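Long-range contacts in Ceg4 (Legionella pneumophila subsp. pneumophila, PDB 6AOK), which is a magnesium-binding HAD-like phosphotyrosine phosphatase effector that attenuates activation of eukaryotic MAPK pathways: residues 92-97 against 201-205; 22-26 against 86-90. The contacts are given in a common frame with arbitrary orientation. Where two conformers were deposited one is given. Residues are numbered along the deposited sequence.

How the interactions relate
Both contacts belong to the HAD-like phosphatase domain. Interaction 1 packs helix 91-100 against helix 201-211 on one face of the sheet, where Phe-96 touches Ile-15 and Trp-201 touches Thr-17 and Leu-165. Interaction 2 ties the loop after strand 13-17, just beyond magnesium-binding Asp-18 and Asp-20, to the segment leading into helix 91-100. Their centres lie about 12 Å apart and they touch directly: Trp-201 NE1 probably donates to Thr-22 O at 3.2 Å, while Phe-97 CZ meets Val-23 CG2 at 3.7 Å and Val-94 CG2 meets Met-89 CB at 3.9 Å. The side chain of Thr-24 is about 7 Å from the magnesium ion, that of Trp-201 about 10 Å.

Interaction 1. Residues 92-97 against 201-205; sequences EAVAFF and WSQYL
An aromatic cluster of Phe-96, Phe-97 and Trp-201 lies at the centre of the interface between helices 91-100 and 201-211, roughly parallel on one face of the Rossmann-like HAD core. The segments cross at 21° with axes 8.4 Å apart at closest approach; CA atoms pair as Ala-93 with Trp-201 (5.3 Å) and Phe-96 with Leu-205 (5.2 Å). Trp-201, chi1 m and chi2 108°, inserts its indole so that Ala-93 CB sits 3.8 Å from the centroid of its five-membered ring, a CH-pi contact 10° off the normal. Phe-96 (chi1 t) meets the six-membered ring obliquely, planes at 55° and CD2 to Trp-201 CZ3 3.7 Å; its CE1 reaches Tyr-204 CB at 3.7 Å, and at the ring edge CD1 is 3.5 Å from Leu-205 N. Phe-97 (chi1 m) brings CE2 4.1 Å from Trp-201 CZ3, also obliquely. Ala-95 CB lies 4.3 Å from Leu-205 CD2. Beneath, Phe-96 rests on Ile-15 and Trp-201 on Thr-17 of strand 13-17, while Trp-201 and Tyr-204 touch Leu-165 of strand 161-165.

Interaction 2. Residues 22-26 against 86-90; sequences TVTGK and DFLMS
Lys-26 (chi angles m, m, t, m) and Asp-86 (chi1 m) close one end of this contact with a salt bridge, NZ to OD1 at 2.8 Å. Gly-25 CA lies 4.5 Å from Asp-86 CA, and Gly-25 N donates to Asp-86 O at 2.8 Å; an ideal CB on Gly-25 would lie a tight 3.4 Å from Asp-86 CB. Thr-24 (chi1 p) directs CG2 to Phe-87 O at 3.4 Å, while its OG1 accepts from Gly-21 N and weakly from Lys-26 N at 3.3 Å. Segment 22-26 begins with Thr-22, the last residue of the HAD-type DxDx(T/V) motif, whose Asp-18 and Asp-20 bind magnesium, and runs on as irregular loop; Thr-22, chi1 m, turns OG1 to Asp-18. Segment 86-90 ends a 3-10 segment at Asp-86 and Phe-87 and runs extended to Ser-90, at the N-cap position of helix 91-100; Ser-90 OG (chi1 p) accepts from Ala-93 N. CA-H...O contacts link Met-89 CA to Val-23 O and Thr-24 CA to Leu-88 O, both 3.5 Å. In the conformer given, Val-23 CG1 (chi1 t) lies a tight 3.2 Å from CG of selenomethionine Met-89 (chi1 m, chi2 t). A water donates to Val-23 O at 2.5 Å and accepts from Ser-90 N at 3.0 Å. The CA-to-CB bonds of Phe-87 and Leu-88 (both chi1 m) point away from 22-26; both side chains touch Tyr-71 of helix 60-71.

Interaction 1. Residues 92-97 against 201-205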
# COMPACT_ATOMS: atom_id res chain seq x y z
N GLU A 92 -9.75 6.41 -6.77
CA GLU A 92 -8.52 6.80 -7.46
C GLU A 92 -7.37 5.89 -7.02
O GLU A 92 -6.59 5.41 -7.86
CB GLU A 92 -8.18 8.26 -7.19
CG GLU A 92 -9.14 9.30 -7.79
CD GLU A 92 -10.36 9.55 -6.92
OE1 GLU A 92 -10.58 8.85 -5.90
OE2 GLU A 92 -11.12 10.48 -7.26
N ALA A 93 -7.27 5.60 -5.73
CA ALA A 93 -6.22 4.69 -5.30
C ALA A 93 -6.41 3.30 -5.88
O ALA A 93 -5.44 2.64 -6.29
CB ALA A 93 -6.17 4.61 -3.78
N VAL A 94 -7.66 2.82 -5.89
CA VAL A 94 -7.97 1.52 -6.51
C VAL A 94 -7.48 1.49 -7.95
O VAL A 94 -6.84 0.52 -8.38
CB VAL A 94 -9.48 1.24 -6.42
CG1 VAL A 94 -9.87 0.10 -7.38
CG2 VAL A 94 -9.86 0.89 -4.98
N ALA A 95 -7.79 2.53 -8.74
CA ALA A 95 -7.36 2.53 -10.14
C ALA A 95 -5.83 2.54 -10.25
O ALA A 95 -5.25 1.89 -11.15
CB ALA A 95 -7.96 3.72 -10.89
N PHE A 96 -5.15 3.29 -9.39
CA PHE A 96 -3.70 3.30 -9.39
C PHE A 96 -3.11 1.91 -9.17
O PHE A 96 -2.24 1.46 -9.94
CB PHE A 96 -3.18 4.23 -8.31
CG PHE A 96 -1.67 4.29 -8.22
CD1 PHE A 96 -0.94 5.14 -9.02
CD2 PHE A 96 -0.99 3.48 -7.30
CE1 PHE A 96 0.46 5.19 -8.89
CE2 PHE A 96 0.36 3.51 -7.21
CZ PHE A 96 1.09 4.37 -7.98
N PHE A 97 -3.57 1.22 -8.12
CA PHE A 97 -3.05 -0.12 -7.83
C PHE A 97 -3.42 -1.15 -8.88
O PHE A 97 -2.61 -2.04 -9.16
CB PHE A 97 -3.47 -0.55 -6.42
CG PHE A 97 -2.68 0.17 -5.40
CD1 PHE A 97 -1.35 -0.18 -5.21
CD2 PHE A 97 -3.17 1.27 -4.75
CE1 PHE A 97 -0.55 0.52 -4.32
CE2 PHE A 97 -2.37 2.01 -3.85
CZ PHE A 97 -1.04 1.62 -3.65
N TRP A 201 -3.89 10.39 -6.14
CA TRP A 201 -3.63 9.10 -6.76
C TRP A 201 -3.88 9.14 -8.26
O TRP A 201 -3.21 8.41 -9.01
CB TRP A 201 -4.51 8.04 -6.10
CG TRP A 201 -4.05 7.72 -4.71
CD1 TRP A 201 -4.67 8.07 -3.55
CD2 TRP A 201 -2.86 7.00 -4.33
NE1 TRP A 201 -3.96 7.61 -2.48
CE2 TRP A 201 -2.84 6.95 -2.93
CE3 TRP A 201 -1.83 6.37 -5.05
CZ2 TRP A 201 -1.83 6.30 -2.21
CZ3 TRP A 201 -0.81 5.73 -4.33
CH2 TRP A 201 -0.83 5.70 -2.91
N SER A 202 -4.83 9.96 -8.74
CA SER A 202 -5.05 9.92 -10.18
C SER A 202 -3.90 10.60 -10.93
O SER A 202 -3.58 10.22 -12.07
CB SER A 202 -6.39 10.54 -10.55
OG SER A 202 -6.35 11.92 -10.27
N GLN A 203 -3.26 11.58 -10.29
CA GLN A 203 -2.08 12.18 -10.90
C GLN A 203 -0.90 11.20 -10.91
O GLN A 203 -0.15 11.15 -11.89
CB GLN A 203 -1.69 13.45 -10.17
CG GLN A 203 -0.46 14.14 -10.76
CD GLN A 203 -0.71 14.68 -12.19
OE1 GLN A 203 -0.01 14.32 -13.15
NE2 GLN A 203 -1.72 15.54 -12.32
N TYR A 204 -0.71 10.44 -9.82
CA TYR A 204 0.42 9.50 -9.78
C TYR A 204 0.22 8.40 -10.81
O TYR A 204 1.18 7.97 -11.44
CB TYR A 204 0.60 8.87 -8.39
CG TYR A 204 0.48 9.86 -7.25
CD1 TYR A 204 0.87 11.18 -7.40
CD2 TYR A 204 -0.03 9.47 -6.03
CE1 TYR A 204 0.71 12.09 -6.36
CE2 TYR A 204 -0.17 10.36 -5.00
CZ TYR A 204 0.18 11.65 -5.15
OH TYR A 204 -0.00 12.54 -4.11
N LEU A 205 -1.03 7.97 -11.02
CA LEU A 205 -1.36 7.03 -12.10
C LEU A 205 -0.97 7.57 -13.47
O LEU A 205 -0.39 6.86 -14.30
CB LEU A 205 -2.86 6.75 -12.08
CG LEU A 205 -3.39 5.91 -13.25
CD1 LEU A 205 -2.71 4.60 -13.13
CD2 LEU A 205 -4.88 5.73 -13.15

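Interaction 2. Residues 22-26 against 86-90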
# COMPACT_ATOMS: atom_id res chain seq x y z
N THR A 22 -2.67 6.85 3.85
CA THR A 22 -2.07 7.17 2.57
C THR A 22 -2.86 6.50 1.46
O THR A 22 -3.51 7.17 0.64
CB THR A 22 -0.59 6.70 2.60
OG1 THR A 22 0.11 7.43 3.65
CG2 THR A 22 0.09 6.93 1.24
N VAL A 23 -2.87 5.17 1.43
CA VAL A 23 -3.78 4.44 0.56
C VAL A 23 -5.23 4.54 1.09
O VAL A 23 -6.17 4.71 0.31
CB VAL A 23 -3.30 2.97 0.44
CG1 VAL A 23 -4.26 2.17 -0.36
CG2 VAL A 23 -1.89 2.85 -0.24
N THR A 24 -5.44 4.46 2.41
CA THR A 24 -6.77 4.63 2.98
C THR A 24 -6.95 6.06 3.41
O THR A 24 -6.01 6.84 3.43
CB THR A 24 -7.04 3.72 4.19
OG1 THR A 24 -6.36 4.27 5.35
CG2 THR A 24 -6.61 2.35 3.93
N GLY A 25 -8.18 6.40 3.85
CA GLY A 25 -8.35 7.75 4.36
C GLY A 25 -8.31 7.93 5.87
O GLY A 25 -8.68 8.99 6.37
N LYS A 26 -7.86 6.92 6.64
CA LYS A 26 -7.83 7.00 8.09
C LYS A 26 -6.43 6.64 8.55
O LYS A 26 -5.89 5.62 8.11
CB LYS A 26 -8.85 6.03 8.74
CG LYS A 26 -10.23 6.56 8.80
CD LYS A 26 -10.32 7.76 9.76
CE LYS A 26 -11.75 8.30 9.90
NZ LYS A 26 -12.25 8.93 8.63
N ASP A 86 -13.90 5.78 4.74
CA ASP A 86 -12.49 6.18 4.85
C ASP A 86 -11.58 5.05 5.31
O ASP A 86 -10.36 5.17 5.13
CB ASP A 86 -12.34 7.36 5.82
CG ASP A 86 -12.89 8.66 5.25
OD1 ASP A 86 -12.91 9.67 5.98
OD2 ASP A 86 -13.31 8.68 4.06
N PHE A 87 -12.11 3.96 5.88
CA PHE A 87 -11.30 2.76 6.08
C PHE A 87 -10.79 2.17 4.78
O PHE A 87 -9.80 1.42 4.79
CB PHE A 87 -12.09 1.65 6.73
CG PHE A 87 -12.23 1.76 8.21
CD1 PHE A 87 -13.09 2.70 8.77
CD2 PHE A 87 -11.54 0.88 9.05
CE1 PHE A 87 -13.25 2.78 10.13
CE2 PHE A 87 -11.72 0.95 10.44
CZ PHE A 87 -12.58 1.90 10.97
N LEU A 88 -11.46 2.44 3.67
CA LEU A 88 -11.16 1.80 2.40
C LEU A 88 -10.25 2.68 1.54
O LEU A 88 -10.01 3.86 1.84
CB LEU A 88 -12.47 1.49 1.66
CG LEU A 88 -13.51 0.66 2.40
CD1 LEU A 88 -14.73 0.57 1.51
CD2 LEU A 88 -12.91 -0.70 2.60
N MSE A 89 -9.73 2.10 0.47
CA MSE A 89 -8.99 2.85 -0.56
C MSE A 89 -9.94 3.72 -1.33
O MSE A 89 -11.03 3.27 -1.62
CB MSE A 89 -8.35 1.92 -1.58
CG MSE A 89 -7.22 1.16 -1.15
SE MSE A 89 -6.45 0.41 -2.77
CE MSE A 89 -7.28 -1.36 -2.60
N SER A 90 -9.53 4.92 -1.74
CA SER A 90 -10.37 5.70 -2.63
C SER A 90 -10.43 5.04 -4.02
O SER A 90 -9.56 4.27 -4.40
CB SER A 90 -9.83 7.13 -2.78
OG SER A 90 -8.53 7.10 -3.37
O HOH W 1 -7.19 6.57 -1.02